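Long-range contacts in probable ribosomal RNA small subunit methyltransferase (Thermus thermophilus, PDB 3DMH), which methylates the N2 of a guanosine in 16S ribosomal RNA, using S-adenosylmethionine as the methyl donor: residues V335-S340 against V367-K372; F322-A327 against E351-A356; R235-L240 against F299-T304. One frame throughout, in Å; residues are numbered along the deposited sequence.

Contact 1 of 3, residues V335-S340 against V367-K372; sequences VFFLVS and VLFAEK. With GMP (guanosine), chain E.
F369 carries CG anti to its backbone N (chi1 170°) while F337 carries CG anti to its carbonyl carbon (chi1 -66°), and the two rings, side by side on one face of the sheet, meet edge to face. The edge of F369 points at the F337 face, planes 68° apart, with F369 CD1 3.7 Å from F337 CE1 and displaced toward the rim. Beyond it V335 crosses the far end of the F369 ring, its CG1 3.5 Å from CZ of F369. V339 and V367 continue this face with a methyl contact, CG2 to CG2 at 3.9 Å, and helix 214-227 covers both valines. Between the two strands the backbones are joined by two reciprocal pairs of hydrogen bonds: F336 with A370, where F336 N lies 2.8 Å from A370 O, and L338 with L368, where L368 N lies 2.8 Å from L338 O. The other face bears F336, L338, L368 and A370, packed against helix 346-354. S340 ends the strand at the guanosine pocket, its CA 3.7 Å from O6 of the nucleoside. An antiparallel strand 366-371 laid beside the parallel strand 334-340, in the order 3-2-1-4-5-7-6, is the signature of the Rossmann-like class I methyltransferase fold.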
loop_
_atom_site.group_PDB
_atom_site.type_symbol
_atom_site.label_atom_id
_atom_site.label_comp_id
_atom_site.label_asym_id
_atom_site.label_seq_id
_atom_site.Cartn_x
_atom_site.Cartn_y
_atom_site.Cartn_z
ATOM N N VAL A 335 18.051 12.568 14.035
ATOM C CA VAL A 335 17.207 11.856 14.992
ATOM C C VAL A 335 16.086 11.057 14.331
ATOM O O VAL A 335 15.610 11.403 13.242
ATOM C CB VAL A 335 16.645 12.808 16.071
ATOM C CG1 VAL A 335 17.770 13.383 16.925
ATOM C CG2 VAL A 335 15.812 13.935 15.458
ATOM N N PHE A 336 15.686 9.984 15.010
ATOM C CA PHE A 336 14.685 9.039 14.506
ATOM C C PHE A 336 13.581 8.868 15.540
ATOM O O PHE A 336 13.866 8.638 16.727
ATOM C CB PHE A 336 15.376 7.704 14.265
ATOM C CG PHE A 336 14.476 6.606 13.755
ATOM C CD1 PHE A 336 13.572 6.845 12.716
ATOM C CD2 PHE A 336 14.569 5.325 14.290
ATOM C CE1 PHE A 336 12.763 5.816 12.206
ATOM C CE2 PHE A 336 13.771 4.279 13.803
ATOM C CZ PHE A 336 12.869 4.520 12.753
ATOM N N PHE A 337 12.328 8.968 15.091
ATOM C CA PHE A 337 11.162 8.728 15.943
ATOM C C PHE A 337 10.318 7.625 15.320
ATOM O O PHE A 337 9.981 7.712 14.133
ATOM C CB PHE A 337 10.262 9.971 16.035
ATOM C CG PHE A 337 10.889 11.133 16.725
ATOM C CD1 PHE A 337 10.616 11.405 18.065
ATOM C CD2 PHE A 337 11.758 11.974 16.034
ATOM C CE1 PHE A 337 11.208 12.495 18.695
ATOM C CE2 PHE A 337 12.336 13.060 16.650
ATOM C CZ PHE A 337 12.065 13.328 17.993
ATOM N N LEU A 338 9.960 6.614 16.114
ATOM C CA LEU A 338 9.126 5.508 15.633
ATOM C C LEU A 338 8.016 5.232 16.634
ATOM O O LEU A 338 8.259 5.239 17.840
ATOM C CB LEU A 338 9.995 4.259 15.460
ATOM C CG LEU A 338 9.308 2.945 15.071
ATOM C CD1 LEU A 338 10.226 2.037 14.249
ATOM C CD2 LEU A 338 8.848 2.228 16.338
ATOM N N VAL A 339 6.801 4.984 16.154
ATOM C CA VAL A 339 5.702 4.677 17.075
ATOM C C VAL A 339 5.112 3.314 16.732
ATOM O O VAL A 339 4.949 2.982 15.549
ATOM C CB VAL A 339 4.637 5.808 17.100
ATOM C CG1 VAL A 339 3.954 5.980 15.739
ATOM C CG2 VAL A 339 3.591 5.569 18.201
ATOM N N SER A 340 4.809 2.518 17.768
ATOM C CA SER A 340 4.236 1.203 17.543
ATOM C C SER A 340 3.415 0.701 18.725
ATOM O O SER A 340 3.370 1.324 19.778
ATOM C CB SER A 340 5.330 0.183 17.237
ATOM O OG SER A 340 5.982 -0.250 18.403
ATOM N N VAL A 367 6.487 5.338 21.784
ATOM C CA VAL A 367 7.315 6.138 20.898
ATOM C C VAL A 367 8.762 5.906 21.287
ATOM O O VAL A 367 9.186 6.195 22.424
ATOM C CB VAL A 367 6.967 7.642 20.960
ATOM C CG1 VAL A 367 7.851 8.428 20.000
ATOM C CG2 VAL A 367 5.485 7.869 20.640
ATOM N N LEU A 368 9.508 5.348 20.340
ATOM C CA LEU A 368 10.935 5.141 20.513
ATOM C C LEU A 368 11.712 6.215 19.767
ATOM O O LEU A 368 11.233 6.767 18.767
ATOM C CB LEU A 368 11.342 3.744 20.037
ATOM C CG LEU A 368 10.649 2.571 20.750
ATOM C CD1 LEU A 368 11.109 1.248 20.164
ATOM C CD2 LEU A 368 10.871 2.586 22.255
ATOM N N PHE A 369 12.916 6.490 20.267
ATOM C CA PHE A 369 13.763 7.553 19.746
ATOM C C PHE A 369 15.189 7.044 19.647
ATOM O O PHE A 369 15.639 6.258 20.484
ATOM C CB PHE A 369 13.696 8.759 20.702
ATOM C CG PHE A 369 14.713 9.848 20.415
ATOM C CD1 PHE A 369 14.409 10.896 19.553
ATOM C CD2 PHE A 369 15.963 9.834 21.041
ATOM C CE1 PHE A 369 15.344 11.910 19.290
ATOM C CE2 PHE A 369 16.909 10.849 20.793
ATOM C CZ PHE A 369 16.597 11.887 19.916
ATOM N N ALA A 370 15.896 7.488 18.613
ATOM C CA ALA A 370 17.327 7.224 18.504
ATOM C C ALA A 370 18.029 8.382 17.816
ATOM O O ALA A 370 17.437 9.100 17.003
ATOM C CB ALA A 370 17.575 5.929 17.760
ATOM N N GLU A 371 19.304 8.556 18.150
ATOM C CA GLU A 371 20.123 9.589 17.539
ATOM C C GLU A 371 21.267 8.936 16.776
ATOM O O GLU A 371 21.926 8.028 17.299
ATOM C CB GLU A 371 20.679 10.546 18.605
ATOM C CG GLU A 371 21.458 11.725 18.017
ATOM C CD GLU A 371 22.041 12.654 19.064
ATOM O OE1 GLU A 371 21.361 12.922 20.078
ATOM O OE2 GLU A 371 23.184 13.124 18.864
ATOM N N LYS A 372 21.498 9.406 15.552
ATOM C CA LYS A 372 22.618 8.939 14.738
ATOM C C LYS A 372 23.936 9.431 15.328
ATOM O O LYS A 372 24.136 10.635 15.498
ATOM C CB LYS A 372 22.471 9.430 13.296
ATOM C CG LYS A 372 23.553 8.940 12.330
ATOM C CD LYS A 372 23.360 7.490 11.914
ATOM C CE LYS A 372 24.382 7.100 10.860
ATOM N NZ LYS A 372 24.257 5.681 10.427
HETATM C "C4'" GMP E . -5.502 -0.083 18.169
HETATM O "O4'" GMP E . -4.135 0.055 17.761
HETATM C "C3'" GMP E . -6.189 -0.904 17.091
HETATM O "O3'" GMP E . -6.846 0.011 16.205
HETATM C "C2'" GMP E . -5.042 -1.582 16.362
HETATM O "O2'" GMP E . -5.365 -1.835 14.994
HETATM C "C1'" GMP E . -3.936 -0.547 16.478
HETATM N N9 GMP E . -2.555 -1.073 16.452
HETATM C C8 GMP E . -2.102 -2.259 16.891
HETATM N N7 GMP E . -0.759 -2.370 16.717
HETATM C C5 GMP E . -0.327 -1.212 16.171
HETATM C C6 GMP E . 0.971 -0.643 15.721
HETATM O O6 GMP E . 2.031 -1.295 15.830
HETATM N N1 GMP E . 0.962 0.595 15.195
HETATM C C2 GMP E . -0.168 1.333 15.062
HETATM N N2 GMP E . -0.130 2.576 14.524
HETATM N N3 GMP E . -1.390 0.875 15.454
HETATM C C4 GMP E . -1.516 -0.359 16.003
#

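Contact 2 of 3, residues F322-A327 against E351-A356; sequences FVNVAA and EEKFGA. With SAM (S-adenosylmethionine), chain D.
A327 sets its CB over one face of the F354 ring, a CH-pi contact with the methyl 4.1 Å from the ring centroid and displaced toward the rim. F354 reaches it with CG anti to the carbonyl carbon (chi1 -72°), and the ring tip meets the helix: F354 CZ comes within 3.5 Å of A327 CA and 4.3 Å of A326 CB. The ring of F336, nearly parallel to that of F354, meets it from the sheet, largely beside it. The two helices, 317-329 and 346-354, lie on the same side of the central sheet in this Rossmann-like methyltransferase domain, each following a strand in the beta-alpha succession. K353 folds its chain at chi2 (-68°), which turns CD back across the N324 side chain. N324 OD1 then rests against the aliphatic part, 3.1 Å from K353 CE, while NZ stays 3.7 Å from the same oxygen and makes a long, weak ion pair with a sulfate ion, probably from the crystallisation liquor. K353 CB also meets CB of A327 at 3.9 Å, and K353 CG lies 4.3 Å from V323 CG1. An alanine in place of K353 would probably leave N324 OD1 without its methylene cover and open a gap beside V323. One turn before A326, F322 points its ring edge at the adenine of S-adenosylmethionine, with CZ 3.8 Å from N3.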
loop_
_atom_site.group_PDB
_atom_site.type_symbol
_atom_site.label_atom_id
_atom_site.label_comp_id
_atom_site.label_asym_id
_atom_site.label_seq_id
_atom_site.Cartn_x
_atom_site.Cartn_y
_atom_site.Cartn_z
ATOM N N PHE A 322 12.374 -0.172 7.411
ATOM C CA PHE A 322 12.229 1.230 7.778
ATOM C C PHE A 322 13.309 1.612 8.784
ATOM O O PHE A 322 13.929 2.666 8.662
ATOM C CB PHE A 322 10.854 1.479 8.404
ATOM C CG PHE A 322 9.738 1.718 7.411
ATOM C CD1 PHE A 322 9.878 1.457 6.042
ATOM C CD2 PHE A 322 8.513 2.204 7.877
ATOM C CE1 PHE A 322 8.812 1.715 5.187
ATOM C CE2 PHE A 322 7.461 2.449 7.036
ATOM C CZ PHE A 322 7.607 2.208 5.676
ATOM N N VAL A 323 13.527 0.746 9.779
ATOM C CA VAL A 323 14.536 1.034 10.806
ATOM C C VAL A 323 15.930 1.053 10.191
ATOM O O VAL A 323 16.693 1.965 10.461
ATOM C CB VAL A 323 14.484 0.002 11.920
ATOM C CG1 VAL A 323 15.619 0.230 12.952
ATOM C CG2 VAL A 323 13.153 0.092 12.601
ATOM N N ASN A 324 16.238 0.056 9.358
ATOM C CA ASN A 324 17.577 -0.016 8.740
ATOM C C ASN A 324 17.798 1.199 7.853
ATOM O O ASN A 324 18.877 1.803 7.856
ATOM C CB ASN A 324 17.750 -1.296 7.912
ATOM C CG ASN A 324 17.603 -2.562 8.742
ATOM O OD1 ASN A 324 17.744 -2.546 9.965
ATOM N ND2 ASN A 324 17.311 -3.672 8.071
ATOM N N VAL A 325 16.761 1.566 7.095
ATOM C CA VAL A 325 16.869 2.724 6.218
ATOM C C VAL A 325 17.023 4.027 7.023
ATOM O O VAL A 325 17.845 4.866 6.684
ATOM C CB VAL A 325 15.698 2.756 5.204
ATOM C CG1 VAL A 325 15.603 4.111 4.499
ATOM C CG2 VAL A 325 15.880 1.640 4.186
ATOM N N ALA A 326 16.267 4.173 8.114
ATOM C CA ALA A 326 16.362 5.364 8.941
ATOM C C ALA A 326 17.791 5.576 9.433
ATOM O O ALA A 326 18.327 6.695 9.377
ATOM C CB ALA A 326 15.411 5.259 10.116
ATOM N N ALA A 327 18.410 4.510 9.926
ATOM C CA ALA A 327 19.792 4.595 10.404
ATOM C C ALA A 327 20.744 5.032 9.289
ATOM O O ALA A 327 21.651 5.853 9.506
ATOM C CB ALA A 327 20.221 3.254 10.975
ATOM N N GLU A 351 18.703 -0.675 18.939
ATOM C CA GLU A 351 19.986 -0.867 19.604
ATOM C C GLU A 351 21.058 -1.344 18.622
ATOM O O GLU A 351 22.189 -0.846 18.634
ATOM C CB GLU A 351 19.830 -1.865 20.746
ATOM C CG GLU A 351 20.832 -1.687 21.845
ATOM C CD GLU A 351 20.217 -1.964 23.190
ATOM O OE1 GLU A 351 19.768 -0.995 23.842
ATOM O OE2 GLU A 351 20.162 -3.149 23.589
ATOM N N GLU A 352 20.698 -2.298 17.769
ATOM C CA GLU A 352 21.634 -2.830 16.784
ATOM C C GLU A 352 22.029 -1.774 15.748
ATOM O O GLU A 352 23.195 -1.680 15.364
ATOM C CB GLU A 352 21.037 -4.056 16.095
ATOM C CG GLU A 352 21.957 -4.708 15.067
ATOM C CD GLU A 352 21.203 -5.462 13.994
ATOM O OE1 GLU A 352 19.947 -5.453 13.999
ATOM O OE2 GLU A 352 21.871 -6.062 13.125
ATOM N N LYS A 353 21.064 -0.971 15.306
ATOM C CA LYS A 353 21.314 -0.047 14.198
ATOM C C LYS A 353 21.833 1.340 14.594
ATOM O O LYS A 353 22.524 1.988 13.798
ATOM C CB LYS A 353 20.081 0.075 13.299
ATOM C CG LYS A 353 19.669 -1.222 12.603
ATOM C CD LYS A 353 20.691 -1.662 11.550
ATOM C CE LYS A 353 20.489 -3.129 11.180
ATOM N NZ LYS A 353 21.342 -3.524 10.034
ATOM N N PHE A 354 21.491 1.788 15.805
ATOM C CA PHE A 354 21.870 3.113 16.295
ATOM C C PHE A 354 22.862 3.048 17.459
ATOM O O PHE A 354 23.591 4.012 17.715
ATOM C CB PHE A 354 20.629 3.908 16.723
ATOM C CG PHE A 354 19.775 4.374 15.575
ATOM C CD1 PHE A 354 20.025 5.596 14.955
ATOM C CD2 PHE A 354 18.711 3.596 15.129
ATOM C CE1 PHE A 354 19.229 6.041 13.893
ATOM C CE2 PHE A 354 17.904 4.030 14.079
ATOM C CZ PHE A 354 18.168 5.262 13.461
ATOM N N GLY A 355 22.874 1.916 18.165
ATOM C CA GLY A 355 23.742 1.718 19.319
ATOM C C GLY A 355 23.059 1.978 20.652
ATOM O O GLY A 355 23.510 1.493 21.696
ATOM N N ALA A 356 21.976 2.757 20.613
ATOM C CA ALA A 356 21.195 3.112 21.795
ATOM C C ALA A 356 19.824 3.618 21.366
ATOM O O ALA A 356 19.622 3.949 20.196
ATOM C CB ALA A 356 21.913 4.185 22.620
HETATM N N SAM D . 2.281 7.873 8.280
HETATM C CA SAM D . 0.811 7.598 8.123
HETATM C C SAM D . 0.113 7.896 9.432
HETATM O O SAM D . 0.847 8.056 10.417
HETATM O OXT SAM D . -1.128 7.931 9.476
HETATM C CB SAM D . 0.553 6.135 7.756
HETATM C CG SAM D . 1.062 5.097 8.759
HETATM S SD SAM D . 0.586 3.408 8.269
HETATM C CE SAM D . 0.677 2.529 9.856
HETATM C "C5'" SAM D . 2.040 2.713 7.430
HETATM C "C4'" SAM D . 2.182 3.219 6.004
HETATM O "O4'" SAM D . 3.292 2.504 5.467
HETATM C "C3'" SAM D . 0.969 2.962 5.100
HETATM O "O3'" SAM D . 0.505 4.159 4.488
HETATM C "C2'" SAM D . 1.498 1.943 4.086
HETATM O "O2'" SAM D . 0.892 1.987 2.809
HETATM C "C1'" SAM D . 2.977 2.321 4.101
HETATM N N9 SAM D . 3.805 1.279 3.524
HETATM C C8 SAM D . 3.612 -0.100 3.535
HETATM N N7 SAM D . 4.651 -0.697 2.901
HETATM C C5 SAM D . 5.499 0.301 2.468
HETATM C C6 SAM D . 6.690 0.303 1.732
HETATM N N6 SAM D . 7.227 -0.836 1.273
HETATM N N1 SAM D . 7.286 1.516 1.477
HETATM C C2 SAM D . 6.735 2.701 1.910
HETATM N N3 SAM D . 5.524 2.733 2.593
HETATM C C4 SAM D . 4.951 1.539 2.863
#

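Contact 3 of 3, residues R235-L240 against F299-T304; sequences RQVLDL and FDIIVT
Q236 is tied to the other strand through both its backbone N and its backbone O: Q236 N donates to D300 OD2 at 2.8 Å, nearly straight at 172°, meeting the carboxylate on its anti side. Q236 O in turn accepts two amides, D300 N at 2.9 Å and I301 N at 3.1 Å, each tilted 17° from the carbonyl plane. The other oxygen, D300 OD1, forms a salt bridge with R331, whose NH2 also donates to OE1 of Q236. Past this corner the strands run parallel and the ladder becomes regular: L238 N bonds I301 O, V303 N bonds L238 O at 3.0 Å, and L240 N bonds V303 O. These are neighbouring central strands of the Rossmann-like sheet, 236-240 being the first strand of this sheet in chain order and 299-304 the fourth. Strand 257-262 takes up backbone groups of R235, V237 and D239 on the other side. At the C-terminal end T304 places OG1 anti to its backbone N (chi1 -172°), from where it donates to L240 O at 2.8 Å. D239 OD2 is held by the hydroxyl of T248. Apolar side chains pack beside the ladder: CB of L238 sits over the centre of the F299 ring, 3.7 Å from the centroid, and L240 CD1 touches I302 CG2 at 3.7 Å.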
loop_
_atom_site.group_PDB
_atom_site.type_symbol
_atom_site.label_atom_id
_atom_site.label_comp_id
_atom_site.label_asym_id
_atom_site.label_seq_id
_atom_site.Cartn_x
_atom_site.Cartn_y
_atom_site.Cartn_z
ATOM N N ARG A 235 14.585 21.969 8.702
ATOM C CA ARG A 235 15.197 20.635 8.742
ATOM C C ARG A 235 14.648 19.768 7.614
ATOM O O ARG A 235 13.490 19.912 7.211
ATOM C CB ARG A 235 14.946 19.925 10.091
ATOM C CG ARG A 235 15.379 20.705 11.340
ATOM C CD ARG A 235 16.866 20.917 11.418
ATOM N NE ARG A 235 17.210 21.745 12.570
ATOM C CZ ARG A 235 17.496 21.272 13.779
ATOM N NH1 ARG A 235 17.483 19.959 14.005
ATOM N NH2 ARG A 235 17.799 22.115 14.762
ATOM N N GLN A 236 15.488 18.864 7.124
ATOM C CA GLN A 236 15.086 17.868 6.128
ATOM C C GLN A 236 14.522 16.638 6.830
ATOM O O GLN A 236 15.204 16.015 7.644
ATOM C CB GLN A 236 16.272 17.520 5.229
ATOM C CG GLN A 236 16.653 18.675 4.312
ATOM C CD GLN A 236 17.983 18.469 3.621
ATOM O OE1 GLN A 236 18.812 17.675 4.063
ATOM N NE2 GLN A 236 18.202 19.201 2.535
ATOM N N VAL A 237 13.264 16.327 6.527
ATOM C CA VAL A 237 12.543 15.249 7.209
ATOM C C VAL A 237 12.164 14.198 6.177
ATOM O O VAL A 237 11.714 14.541 5.081
ATOM C CB VAL A 237 11.247 15.780 7.870
ATOM C CG1 VAL A 237 10.379 14.635 8.412
ATOM C CG2 VAL A 237 11.584 16.759 8.992
ATOM N N LEU A 238 12.364 12.920 6.518
ATOM C CA LEU A 238 11.836 11.812 5.733
ATOM C C LEU A 238 10.739 11.155 6.551
ATOM O O LEU A 238 10.982 10.816 7.714
ATOM C CB LEU A 238 12.918 10.774 5.453
ATOM C CG LEU A 238 12.504 9.549 4.624
ATOM C CD1 LEU A 238 12.097 9.939 3.212
ATOM C CD2 LEU A 238 13.705 8.612 4.552
ATOM N N ASP A 239 9.562 10.995 5.941
ATOM C CA ASP A 239 8.418 10.326 6.581
ATOM C C ASP A 239 8.300 8.963 5.900
ATOM O O ASP A 239 7.902 8.890 4.723
ATOM C CB ASP A 239 7.145 11.168 6.394
ATOM C CG ASP A 239 5.912 10.572 7.061
ATOM O OD1 ASP A 239 5.956 9.439 7.567
ATOM O OD2 ASP A 239 4.883 11.271 7.027
ATOM N N LEU A 240 8.685 7.898 6.622
ATOM C CA LEU A 240 8.661 6.542 6.054
ATOM C C LEU A 240 7.261 5.965 6.175
ATOM O O LEU A 240 6.780 5.658 7.288
ATOM C CB LEU A 240 9.658 5.629 6.781
ATOM C CG LEU A 240 11.141 5.907 6.585
ATOM C CD1 LEU A 240 11.989 5.176 7.602
ATOM C CD2 LEU A 240 11.575 5.518 5.174
ATOM N N PHE A 299 19.077 13.006 5.807
ATOM C CA PHE A 299 18.052 13.787 6.483
ATOM C C PHE A 299 18.472 14.116 7.898
ATOM O O PHE A 299 19.349 13.456 8.462
ATOM C CB PHE A 299 16.717 13.018 6.469
ATOM C CG PHE A 299 16.218 12.719 5.079
ATOM C CD1 PHE A 299 15.358 13.600 4.436
ATOM C CD2 PHE A 299 16.665 11.586 4.387
ATOM C CE1 PHE A 299 14.918 13.355 3.144
ATOM C CE2 PHE A 299 16.246 11.333 3.070
ATOM C CZ PHE A 299 15.371 12.218 2.449
ATOM N N ASP A 300 17.841 15.154 8.452
ATOM C CA ASP A 300 18.041 15.581 9.834
ATOM C C ASP A 300 17.089 14.855 10.796
ATOM O O ASP A 300 17.446 14.580 11.948
ATOM C CB ASP A 300 17.808 17.091 9.952
ATOM C CG ASP A 300 18.654 17.896 8.973
ATOM O OD1 ASP A 300 19.892 17.708 8.967
ATOM O OD2 ASP A 300 18.079 18.712 8.208
ATOM N N ILE A 301 15.875 14.570 10.329
ATOM C CA ILE A 301 14.852 13.943 11.165
ATOM C C ILE A 301 14.137 12.904 10.320
ATOM O O ILE A 301 13.753 13.190 9.190
ATOM C CB ILE A 301 13.810 14.978 11.660
ATOM C CG1 ILE A 301 14.479 16.027 12.550
ATOM C CG2 ILE A 301 12.681 14.306 12.438
ATOM C CD1 ILE A 301 13.615 17.254 12.783
ATOM N N ILE A 302 13.950 11.709 10.871
ATOM C CA ILE A 302 13.166 10.677 10.188
ATOM C C ILE A 302 12.081 10.185 11.127
ATOM O O ILE A 302 12.344 9.937 12.314
ATOM C CB ILE A 302 14.058 9.520 9.704
ATOM C CG1 ILE A 302 15.044 10.069 8.667
ATOM C CG2 ILE A 302 13.189 8.381 9.106
ATOM C CD1 ILE A 302 15.936 9.036 8.011
ATOM N N VAL A 303 10.851 10.135 10.627
ATOM C CA VAL A 303 9.715 9.739 11.466
ATOM C C VAL A 303 9.015 8.573 10.809
ATOM O O VAL A 303 8.995 8.469 9.574
ATOM C CB VAL A 303 8.688 10.896 11.686
ATOM C CG1 VAL A 303 9.344 12.065 12.400
ATOM C CG2 VAL A 303 8.072 11.348 10.344
ATOM N N THR A 304 8.417 7.707 11.623
ATOM C CA THR A 304 7.622 6.637 11.044
ATOM C C THR A 304 6.617 6.065 12.024
ATOM O O THR A 304 6.915 5.908 13.204
ATOM C CB THR A 304 8.511 5.497 10.462
ATOM O OG1 THR A 304 7.682 4.566 9.750
ATOM C CG2 THR A 304 9.303 4.756 11.574
#

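In the fold
Contacts 1 and 3 belong to one sheet: strand 334-340 lies beside strand 299-304, with V335 O 2.9 Å from I302 N and F337 N 2.9 Å from I302 O. Contact 2 covers that sheet on one side. F336 CE1 of contact 1 packs on A326 CB at 3.4 Å, A370 CB on F354 CG at 3.5 Å, and K372 NZ probably bonds A327 O at 2.8 Å. F322 reaches contact 3, its CD2 3.1 Å from T304 OG1. The strand ends and F322 converge on the ligands: D239 has its side chain about 4 Å from S-adenosylmethionine (nearest atoms), while S340 borders guanosine.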